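Local coordinates for protein ORF14 (Streptomyces clavuligerus, PDB 2WPX) that binds acetyl-coenzyme A and, as a tandem GNAT protein of the clavulanic acid biosynthesis pathway, probably acts as an acyltransferase, at residues Ala77-Asp80 / Gly81-Thr84; Arg99-Gly102 / Arg103-Ala107; Ala141-Ala145 / Met146-Arg150. All coordinates share one frame; numbering follows the deposited sequence.

Overall arrangement
Contacts 2 and 3 close on the same acetyl-coenzyme A from two directions, while contact 1 is a surface turn whose Thr84 side chain is about 13 Å from it. Contact 2 (Arg99-Ala107) grips the pyrophosphate at the start of a helix; contact 3 (Ala141-Arg150) brings a phenylalanine ring against the cofactor. Their centres are about 13 Å apart and they touch: Phe142 CZ lies 3.5 Å from Gly102 O, and Met146 packs on Arg103 and Trp106. Contact 1 (Ala77-Thr84) has its centre about 23 Å from that of contact 2 and 21 Å from that of contact 3; it joins two strands, the second of which, 84-92, runs on to the acetyl-CoA-binding residues Leu90 and Val92.

Contact 1: Ala77-Asp80 / Gly81-Thr84; sequences ALPD and GAPT
The carbonyl oxygen of Pro79 receives the amide of Ala82, with Ala82 N 3.2 Å from Pro79 O, and takes a second, weak hydrogen bond from Arg118 NH1, which also hydrogen-bonds Thr84 O and so ties both arms to one guanidinium. The bond from Ala82 closes a type II beta turn, Pro79 to Ala82, in the loop of the beta hairpin formed by the antiparallel strands 69-79 and 84-92. That bond is not straight: the N-H...O angle is 149°, and the amide stands above the plane of the Pro79 carbonyl. Asp80 and Gly81 fill the two corners. Gly81 has a positive phi (74°), which suits glycine and is what a type II turn asks of its third position. The CB of Asp80 points away from the other arm.

Apolar contact backs up the backbone bond. Ala82 points its methyl at the other arm, where Ala82 CB rests 3.9 Å from Pro79 CB. The same methyl also lies close to the carbonyl that its own amide binds, with Ala82 CB 3.6 Å from Pro79 O. Leu78 CD1 comes only within 4.3 Å of Thr84 O; the leucine side chain is buried and packs on His116, Arg118 and Ala85. The proline ring makes a closer approach to that oxygen, for Thr84 O lies 3.4 Å from Pro79 CD.

Contact 2: Arg99-Gly102 / Arg103-Ala107; sequences RGIG and RALWA. With ACO (acetyl coenzyme *a), chain C.
Gly100 and Ala104 make the first backbone bond of helix 101-115: Ala104 N lies 2.9 Å from Gly100 O. Gly100 is the N-cap. Leu105 N follows on Ile101 O and Trp106 N on Gly102 O, in the usual i to i+4 spacing.

A second set of bonds runs to the pyrophosphate of acetyl-coenzyme A, and marks this as the R/Q-x-x-G-x-G/A signature loop of the GNAT fold. Gly100 N donates to O2A at 2.8 Å and Gly102 N to O5A at 2.8 Å. Arg103 N also donates, to O1A, though the modelled length is too short to trust. Backbone amides at a helix start thus hold the phosphates, and the helix dipole would be expected to favour their charge. Gly102 CA lies 3.5 Å from O5A, with no side chain between helix and phosphate.

The remaining contacts belong to side chains. Arg103 holds CG anti to the backbone N (chi1 177°), then bends at chi3. O3B, the oxygen linking ribose and 3'-phosphate, lies near the guanidinium plane at its edge, 3.7 Å from Arg103 NH2, a proximity rather than a hydrogen bond. Trp106 CZ3 is 3.9 Å from the acetyl CH3.

Ile101 and Leu105, loosely in touch with each other, face strands 57-66, 69-79 and 84-92 through Val64, Val71, Leu74, Leu90 and Val92, while Trp106 lies against Leu90 and Met146.

Contact 3: Ala141-Ala145 / Met146-Arg150; sequences AFAAA and MGAHR. With ACO (acetyl coenzyme *a), chain C.
Phe142 and Met146, one helical turn apart, meet obliquely where helix 138-145 ends in a Schellman motif. Met146 lays CG over one face of the Phe142 ring, a CH-pi contact with CG 3.8 Å from the ring centroid. A chi2 of -34° swings SD obliquely over the rim, 3.4 Å from Phe142 CE1, in a Met-aromatic contact, and the bend at chi3 carries CE off toward helix 101-115.

The opposite face of the ring belongs to acetyl-coenzyme A, whose methyl CEP sits over it, off centre, while the ribose oxygen O4B lies in plane at its edge. With chi1 at 174°, Phe142 extends its ring between Met146 and the cofactor. Ala143 CB, on the same turn, comes 3.8 Å from the acetyl CH3.

Backbone bonds close the helix end beside this pair. Met146 N bonds Phe142 O at 2.9 Å; Ala148 N then reaches back to Ala143 O at 3.1 Å and Gly147 N to Ala144 O, around Gly147 with its positive phi (92°). Beyond the turn the chain goes on toward strand 149-162, and a water donates to both Ala144 O, at 3.1 Å, and Ala148 O, at 2.6 Å.

Contact 1: Ala77-Asp80 / Gly81-Thr84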
loop_
_atom_site.group_PDB
_atom_site.type_symbol
_atom_site.label_atom_id
_atom_site.label_comp_id
_atom_site.label_asym_id
_atom_site.label_seq_id
_atom_site.Cartn_x
_atom_site.Cartn_y
_atom_site.Cartn_z
ATOM N N ALA A 77 2.816 -6.712 11.437
ATOM C CA ALA A 77 2.593 -5.332 11.918
ATOM C C ALA A 77 1.567 -5.449 12.995
ATOM O O ALA A 77 0.553 -6.111 12.816
ATOM C CB ALA A 77 2.104 -4.396 10.769
ATOM N N LEU A 78 1.845 -4.837 14.137
ATOM C CA LEU A 78 0.936 -4.932 15.272
ATOM C C LEU A 78 0.379 -3.561 15.565
ATOM O O LEU A 78 1.078 -2.722 16.141
ATOM C CB LEU A 78 1.653 -5.473 16.534
ATOM C CG LEU A 78 2.255 -6.895 16.533
ATOM C CD1 LEU A 78 1.329 -7.977 16.047
ATOM C CD2 LEU A 78 3.542 -6.927 15.804
ATOM N N PRO A 79 -0.875 -3.311 15.183
ATOM C CA PRO A 79 -1.487 -2.027 15.562
ATOM C C PRO A 79 -1.627 -1.908 17.091
ATOM O O PRO A 79 -2.234 -2.778 17.742
ATOM C CB PRO A 79 -2.881 -2.105 14.919
ATOM C CG PRO A 79 -2.796 -3.252 13.911
ATOM C CD PRO A 79 -1.827 -4.205 14.507
ATOM N N ASP A 80 -1.079 -0.854 17.680
ATOM C CA ASP A 80 -1.198 -0.693 19.143
ATOM C C ASP A 80 -2.637 -0.847 19.595
ATOM O O ASP A 80 -3.529 -0.327 18.931
ATOM C CB ASP A 80 -0.693 0.686 19.587
ATOM C CG ASP A 80 0.767 0.854 19.339
ATOM O OD1 ASP A 80 1.194 1.983 19.047
ATOM O OD2 ASP A 80 1.488 -0.157 19.409
ATOM N N GLY A 81 -2.871 -1.554 20.706
ATOM C CA GLY A 81 -4.200 -1.596 21.343
ATOM C C GLY A 81 -5.241 -2.438 20.613
ATOM O O GLY A 81 -6.385 -2.474 21.011
ATOM N N ALA A 82 -4.848 -3.130 19.549
ATOM C CA ALA A 82 -5.815 -3.865 18.746
ATOM C C ALA A 82 -5.583 -5.354 18.905
ATOM O O ALA A 82 -4.471 -5.800 19.179
ATOM C CB ALA A 82 -5.711 -3.484 17.273
ATOM N N PRO A 83 -6.629 -6.127 18.715
ATOM C CA PRO A 83 -6.605 -7.581 18.842
ATOM C C PRO A 83 -6.068 -8.295 17.567
ATOM O O PRO A 83 -6.079 -9.514 17.485
ATOM C CB PRO A 83 -8.096 -7.899 19.061
ATOM C CG PRO A 83 -8.773 -6.858 18.192
ATOM C CD PRO A 83 -8.012 -5.620 18.586
ATOM N N THR A 84 -5.569 -7.538 16.624
ATOM C CA THR A 84 -5.142 -8.067 15.335
ATOM C C THR A 84 -3.629 -8.085 15.122
ATOM O O THR A 84 -2.895 -7.233 15.629
ATOM C CB THR A 84 -5.715 -7.146 14.234
ATOM O OG1 THR A 84 -7.068 -7.559 13.962
ATOM C CG2 THR A 84 -4.921 -7.270 12.999
#

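Contact 2: Arg99-Gly102 / Arg103-Ala107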
loop_
_atom_site.group_PDB
_atom_site.type_symbol
_atom_site.label_atom_id
_atom_site.label_comp_id
_atom_site.label_asym_id
_atom_site.label_seq_id
_atom_site.Cartn_x
_atom_site.Cartn_y
_atom_site.Cartn_z
ATOM N N ARG A 99 7.994 -27.091 0.298
ATOM C CA ARG A 99 8.947 -27.853 1.055
ATOM C C ARG A 99 8.546 -27.662 2.542
ATOM O O ARG A 99 9.132 -28.250 3.460
ATOM C CB ARG A 99 10.355 -27.309 0.722
ATOM C CG ARG A 99 11.473 -28.315 0.518
ATOM C CD ARG A 99 11.736 -28.706 -0.905
ATOM N NE ARG A 99 11.943 -27.545 -1.718
ATOM C CZ ARG A 99 12.127 -27.581 -3.037
ATOM N NH1 ARG A 99 12.153 -28.738 -3.680
ATOM N NH2 ARG A 99 12.284 -26.460 -3.718
ATOM N N GLY A 100 7.492 -26.881 2.779
ATOM C CA GLY A 100 6.976 -26.685 4.143
ATOM C C GLY A 100 7.446 -25.414 4.859
ATOM O O GLY A 100 7.058 -25.171 6.003
ATOM N N ILE A 101 8.258 -24.600 4.168
ATOM C CA ILE A 101 8.858 -23.399 4.737
ATOM C C ILE A 101 7.753 -22.342 5.010
ATOM O O ILE A 101 7.670 -21.743 6.082
ATOM C CB ILE A 101 9.974 -22.805 3.807
ATOM C CG1 ILE A 101 11.088 -23.818 3.572
ATOM C CG2 ILE A 101 10.532 -21.479 4.406
ATOM C CD1 ILE A 101 12.163 -23.369 2.525
ATOM N N GLY A 102 6.895 -22.138 4.030
ATOM C CA GLY A 102 5.751 -21.248 4.249
ATOM C C GLY A 102 4.915 -21.721 5.436
ATOM O O GLY A 102 4.500 -20.909 6.310
ATOM N N ARG A 103 4.653 -23.023 5.484
ATOM C CA ARG A 103 3.882 -23.547 6.590
ATOM C C ARG A 103 4.527 -23.199 7.933
ATOM O O ARG A 103 3.863 -22.761 8.878
ATOM C CB ARG A 103 3.737 -25.076 6.502
ATOM C CG ARG A 103 3.001 -25.665 7.696
ATOM C CD ARG A 103 2.799 -27.165 7.499
ATOM N NE ARG A 103 1.650 -27.475 6.648
ATOM C CZ ARG A 103 1.721 -27.834 5.370
ATOM N NH1 ARG A 103 2.913 -27.952 4.752
ATOM N NH2 ARG A 103 0.587 -28.099 4.720
ATOM N N ALA A 104 5.814 -23.475 8.028
ATOM C CA ALA A 104 6.578 -23.166 9.218
ATOM C C ALA A 104 6.509 -21.636 9.520
ATOM O O ALA A 104 6.417 -21.248 10.676
ATOM C CB ALA A 104 8.033 -23.667 9.049
ATOM N N LEU A 105 6.477 -20.796 8.489
ATOM C CA LEU A 105 6.426 -19.341 8.694
ATOM C C LEU A 105 5.090 -18.922 9.305
ATOM O O LEU A 105 5.006 -18.122 10.206
ATOM C CB LEU A 105 6.665 -18.632 7.373
ATOM C CG LEU A 105 8.139 -18.545 6.976
ATOM C CD1 LEU A 105 8.225 -17.942 5.547
ATOM C CD2 LEU A 105 9.003 -17.736 8.006
ATOM N N TRP A 106 4.043 -19.556 8.819
ATOM C CA TRP A 106 2.730 -19.315 9.279
ATOM C C TRP A 106 2.575 -19.783 10.730
ATOM O O TRP A 106 1.888 -19.130 11.552
ATOM C CB TRP A 106 1.786 -20.111 8.390
ATOM C CG TRP A 106 0.429 -19.948 8.835
ATOM C CD1 TRP A 106 -0.277 -20.788 9.638
ATOM C CD2 TRP A 106 -0.409 -18.817 8.589
ATOM N NE1 TRP A 106 -1.554 -20.284 9.855
ATOM C CE2 TRP A 106 -1.649 -19.068 9.229
ATOM C CE3 TRP A 106 -0.258 -17.632 7.845
ATOM C CZ2 TRP A 106 -2.699 -18.169 9.176
ATOM C CZ3 TRP A 106 -1.314 -16.730 7.803
ATOM C CH2 TRP A 106 -2.512 -17.004 8.473
ATOM N N ALA A 107 3.169 -20.920 11.050
ATOM C CA ALA A 107 3.119 -21.423 12.415
ATOM C C ALA A 107 3.862 -20.477 13.350
ATOM O O ALA A 107 3.447 -20.271 14.494
ATOM C CB ALA A 107 3.710 -22.860 12.512
HETATM N N1A ACO C . -0.254 -24.114 -5.690
HETATM C C2A ACO C . -1.157 -24.854 -5.065
HETATM N N3A ACO C . -1.135 -25.118 -3.744
HETATM C C4A ACO C . -0.177 -24.589 -2.983
HETATM C C5A ACO C . 0.774 -23.798 -3.605
HETATM C C6A ACO C . 0.731 -23.564 -4.972
HETATM N N6A ACO C . 1.652 -22.795 -5.547
HETATM N N7A ACO C . 1.636 -23.397 -2.675
HETATM C C8A ACO C . 1.215 -23.868 -1.504
HETATM N N9A ACO C . 0.133 -24.591 -1.687
HETATM C C1B ACO C . -0.521 -25.249 -0.535
HETATM C C2B ACO C . -0.419 -26.774 -0.477
HETATM O O2B ACO C . -1.451 -27.242 0.384
HETATM C C3B ACO C . 0.883 -26.940 0.225
HETATM O O3B ACO C . 0.933 -28.113 1.012
HETATM P P3B ACO C . 1.612 -29.405 0.358
HETATM O O7A ACO C . 1.793 -30.737 1.286
HETATM O O8A ACO C . 1.454 -29.497 -1.179
HETATM O O9A ACO C . 0.190 -29.879 0.241
HETATM C C4B ACO C . 0.842 -25.853 1.313
HETATM O O4B ACO C . 0.081 -24.758 0.744
HETATM C C5B ACO C . 2.379 -25.878 1.149
HETATM O O5B ACO C . 2.910 -24.840 1.705
HETATM P P1A ACO C . 4.410 -24.773 1.922
HETATM O O1A ACO C . 4.581 -24.452 3.481
HETATM O O2A ACO C . 5.291 -25.886 1.369
HETATM O O3A ACO C . 4.642 -23.619 0.894
HETATM P P2A ACO C . 5.701 -22.538 0.492
HETATM O O4A ACO C . 5.980 -22.904 -1.009
HETATM O O5A ACO C . 6.976 -22.536 1.253
HETATM O O6A ACO C . 4.707 -21.218 0.452
HETATM C CBP ACO C . 3.813 -19.235 -0.638
HETATM C CCP ACO C . 4.955 -19.823 0.217
HETATM C CDP ACO C . 3.114 -20.580 -0.553
HETATM C CEP ACO C . 3.541 -18.285 0.472
HETATM C CAP ACO C . 4.877 -18.942 -1.727
HETATM O OAP ACO C . 4.237 -19.114 -2.951
HETATM C C9P ACO C . 5.323 -17.463 -1.693
HETATM O O9P ACO C . 6.259 -17.109 -0.990
HETATM N N8P ACO C . 4.778 -16.670 -2.617
HETATM C C7P ACO C . 5.080 -15.229 -2.705
HETATM C C6P ACO C . 4.628 -14.645 -1.373
HETATM C C5P ACO C . 3.133 -14.718 -1.108
HETATM O O5P ACO C . 2.298 -14.582 -1.990
HETATM N N4P ACO C . 2.819 -14.899 0.137
HETATM C C3P ACO C . 1.440 -14.789 0.566
HETATM C C2P ACO C . 0.939 -16.072 1.190
HETATM S S1P ACO C . -0.759 -15.620 1.616
HETATM C C ACO C . -0.591 -15.534 3.315
HETATM O O ACO C . 0.541 -15.437 3.791
HETATM C CH3 ACO C . -1.876 -15.635 4.138
#

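Contact 3: Ala141-Ala145 / Met146-Arg150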
loop_
_atom_site.group_PDB
_atom_site.type_symbol
_atom_site.label_atom_id
_atom_site.label_comp_id
_atom_site.label_asym_id
_atom_site.label_seq_id
_atom_site.Cartn_x
_atom_site.Cartn_y
_atom_site.Cartn_z
ATOM N N ALA A 141 -4.362 -20.656 -2.383
ATOM C CA ALA A 141 -4.370 -22.090 -2.059
ATOM C C ALA A 141 -3.532 -22.362 -0.773
ATOM O O ALA A 141 -3.916 -23.163 0.091
ATOM C CB ALA A 141 -3.862 -22.896 -3.242
ATOM N N PHE A 142 -2.416 -21.666 -0.626
ATOM C CA PHE A 142 -1.686 -21.651 0.649
ATOM C C PHE A 142 -2.526 -21.105 1.796
ATOM O O PHE A 142 -2.699 -21.788 2.800
ATOM C CB PHE A 142 -0.367 -20.870 0.493
ATOM C CG PHE A 142 0.398 -20.666 1.774
ATOM C CD1 PHE A 142 1.061 -21.731 2.412
ATOM C CD2 PHE A 142 0.509 -19.398 2.316
ATOM C CE1 PHE A 142 1.768 -21.533 3.598
ATOM C CE2 PHE A 142 1.201 -19.188 3.500
ATOM C CZ PHE A 142 1.837 -20.245 4.139
ATOM N N ALA A 143 -3.126 -19.926 1.636
ATOM C CA ALA A 143 -3.851 -19.324 2.742
ATOM C C ALA A 143 -5.006 -20.255 3.202
ATOM O O ALA A 143 -5.192 -20.464 4.412
ATOM C CB ALA A 143 -4.344 -17.908 2.386
ATOM N N ALA A 144 -5.751 -20.837 2.240
ATOM C CA ALA A 144 -6.763 -21.859 2.606
ATOM C C ALA A 144 -6.158 -23.042 3.337
ATOM O O ALA A 144 -6.771 -23.602 4.267
ATOM C CB ALA A 144 -7.558 -22.382 1.366
ATOM N N ALA A 145 -4.946 -23.410 2.931
ATOM C CA ALA A 145 -4.339 -24.604 3.469
ATOM C C ALA A 145 -3.858 -24.355 4.893
ATOM O O ALA A 145 -3.818 -25.282 5.675
ATOM C CB ALA A 145 -3.227 -25.073 2.580
ATOM N N MET A 146 -3.464 -23.110 5.207
ATOM C CA MET A 146 -3.131 -22.702 6.583
ATOM C C MET A 146 -4.348 -22.543 7.495
ATOM O O MET A 146 -4.144 -22.313 8.691
ATOM C CB MET A 146 -2.414 -21.348 6.618
ATOM C CG MET A 146 -1.084 -21.329 5.862
ATOM S SD MET A 146 -0.199 -22.919 5.942
ATOM C CE MET A 146 0.323 -22.990 7.527
ATOM N N GLY A 147 -5.575 -22.641 6.954
ATOM C CA GLY A 147 -6.795 -22.529 7.756
ATOM C C GLY A 147 -7.362 -21.098 7.853
ATOM O O GLY A 147 -8.187 -20.805 8.711
ATOM N N ALA A 148 -6.904 -20.194 6.992
ATOM C CA ALA A 148 -7.451 -18.840 6.921
ATOM C C ALA A 148 -8.698 -18.917 6.020
ATOM O O ALA A 148 -8.878 -19.893 5.261
ATOM C CB ALA A 148 -6.417 -17.875 6.341
ATOM N N HIS A 149 -9.553 -17.886 6.136
ATOM C CA HIS A 149 -10.736 -17.731 5.290
ATOM C C HIS A 149 -10.773 -16.310 4.703
ATOM O O HIS A 149 -10.218 -15.369 5.246
ATOM C CB HIS A 149 -12.011 -18.022 6.101
ATOM C CG HIS A 149 -11.962 -19.317 6.831
ATOM N ND1 HIS A 149 -11.410 -19.436 8.087
ATOM C CD2 HIS A 149 -12.382 -20.557 6.481
ATOM C CE1 HIS A 149 -11.510 -20.693 8.487
ATOM N NE2 HIS A 149 -12.094 -21.395 7.530
ATOM N N ARG A 150 -11.439 -16.163 3.579
ATOM C CA ARG A 150 -11.662 -14.835 3.004
ATOM C C ARG A 150 -12.647 -14.062 3.885
ATOM O O ARG A 150 -13.641 -14.636 4.314
ATOM C CB ARG A 150 -12.223 -14.985 1.588
ATOM C CG ARG A 150 -11.110 -15.277 0.608
ATOM C CD ARG A 150 -11.644 -15.321 -0.801
ATOM N NE ARG A 150 -10.673 -15.921 -1.711
ATOM C CZ ARG A 150 -10.621 -17.242 -1.950
ATOM N NH1 ARG A 150 -11.476 -18.032 -1.331
ATOM N NH2 ARG A 150 -9.750 -17.764 -2.805
HETATM N N1A ACO C . -0.254 -24.114 -5.690
HETATM C C2A ACO C . -1.157 -24.854 -5.065
HETATM N N3A ACO C . -1.135 -25.118 -3.744
HETATM C C4A ACO C . -0.177 -24.589 -2.983
HETATM C C5A ACO C . 0.774 -23.798 -3.605
HETATM C C6A ACO C . 0.731 -23.564 -4.972
HETATM N N6A ACO C . 1.652 -22.795 -5.547
HETATM N N7A ACO C . 1.636 -23.397 -2.675
HETATM C C8A ACO C . 1.215 -23.868 -1.504
HETATM N N9A ACO C . 0.133 -24.591 -1.687
HETATM C C1B ACO C . -0.521 -25.249 -0.535
HETATM C C2B ACO C . -0.419 -26.774 -0.477
HETATM O O2B ACO C . -1.451 -27.242 0.384
HETATM C C3B ACO C . 0.883 -26.940 0.225
HETATM O O3B ACO C . 0.933 -28.113 1.012
HETATM P P3B ACO C . 1.612 -29.405 0.358
HETATM O O7A ACO C . 1.793 -30.737 1.286
HETATM O O8A ACO C . 1.454 -29.497 -1.179
HETATM O O9A ACO C . 0.190 -29.879 0.241
HETATM C C4B ACO C . 0.842 -25.853 1.313
HETATM O O4B ACO C . 0.081 -24.758 0.744
HETATM C C5B ACO C . 2.379 -25.878 1.149
HETATM O O5B ACO C . 2.910 -24.840 1.705
HETATM P P1A ACO C . 4.410 -24.773 1.922
HETATM O O1A ACO C . 4.581 -24.452 3.481
HETATM O O2A ACO C . 5.291 -25.886 1.369
HETATM O O3A ACO C . 4.642 -23.619 0.894
HETATM P P2A ACO C . 5.701 -22.538 0.492
HETATM O O4A ACO C . 5.980 -22.904 -1.009
HETATM O O5A ACO C . 6.976 -22.536 1.253
HETATM O O6A ACO C . 4.707 -21.218 0.452
HETATM C CBP ACO C . 3.813 -19.235 -0.638
HETATM C CCP ACO C . 4.955 -19.823 0.217
HETATM C CDP ACO C . 3.114 -20.580 -0.553
HETATM C CEP ACO C . 3.541 -18.285 0.472
HETATM C CAP ACO C . 4.877 -18.942 -1.727
HETATM O OAP ACO C . 4.237 -19.114 -2.951
HETATM C C9P ACO C . 5.323 -17.463 -1.693
HETATM O O9P ACO C . 6.259 -17.109 -0.990
HETATM N N8P ACO C . 4.778 -16.670 -2.617
HETATM C C7P ACO C . 5.080 -15.229 -2.705
HETATM C C6P ACO C . 4.628 -14.645 -1.373
HETATM C C5P ACO C . 3.133 -14.718 -1.108
HETATM O O5P ACO C . 2.298 -14.582 -1.990
HETATM N N4P ACO C . 2.819 -14.899 0.137
HETATM C C3P ACO C . 1.440 -14.789 0.566
HETATM C C2P ACO C . 0.939 -16.072 1.190
HETATM S S1P ACO C . -0.759 -15.620 1.616
HETATM C C ACO C . -0.591 -15.534 3.315
HETATM O O ACO C . 0.541 -15.437 3.791
HETATM C CH3 ACO C . -1.876 -15.635 4.138
HETATM O O HOH W 1 -9.423 -22.405 5.260
#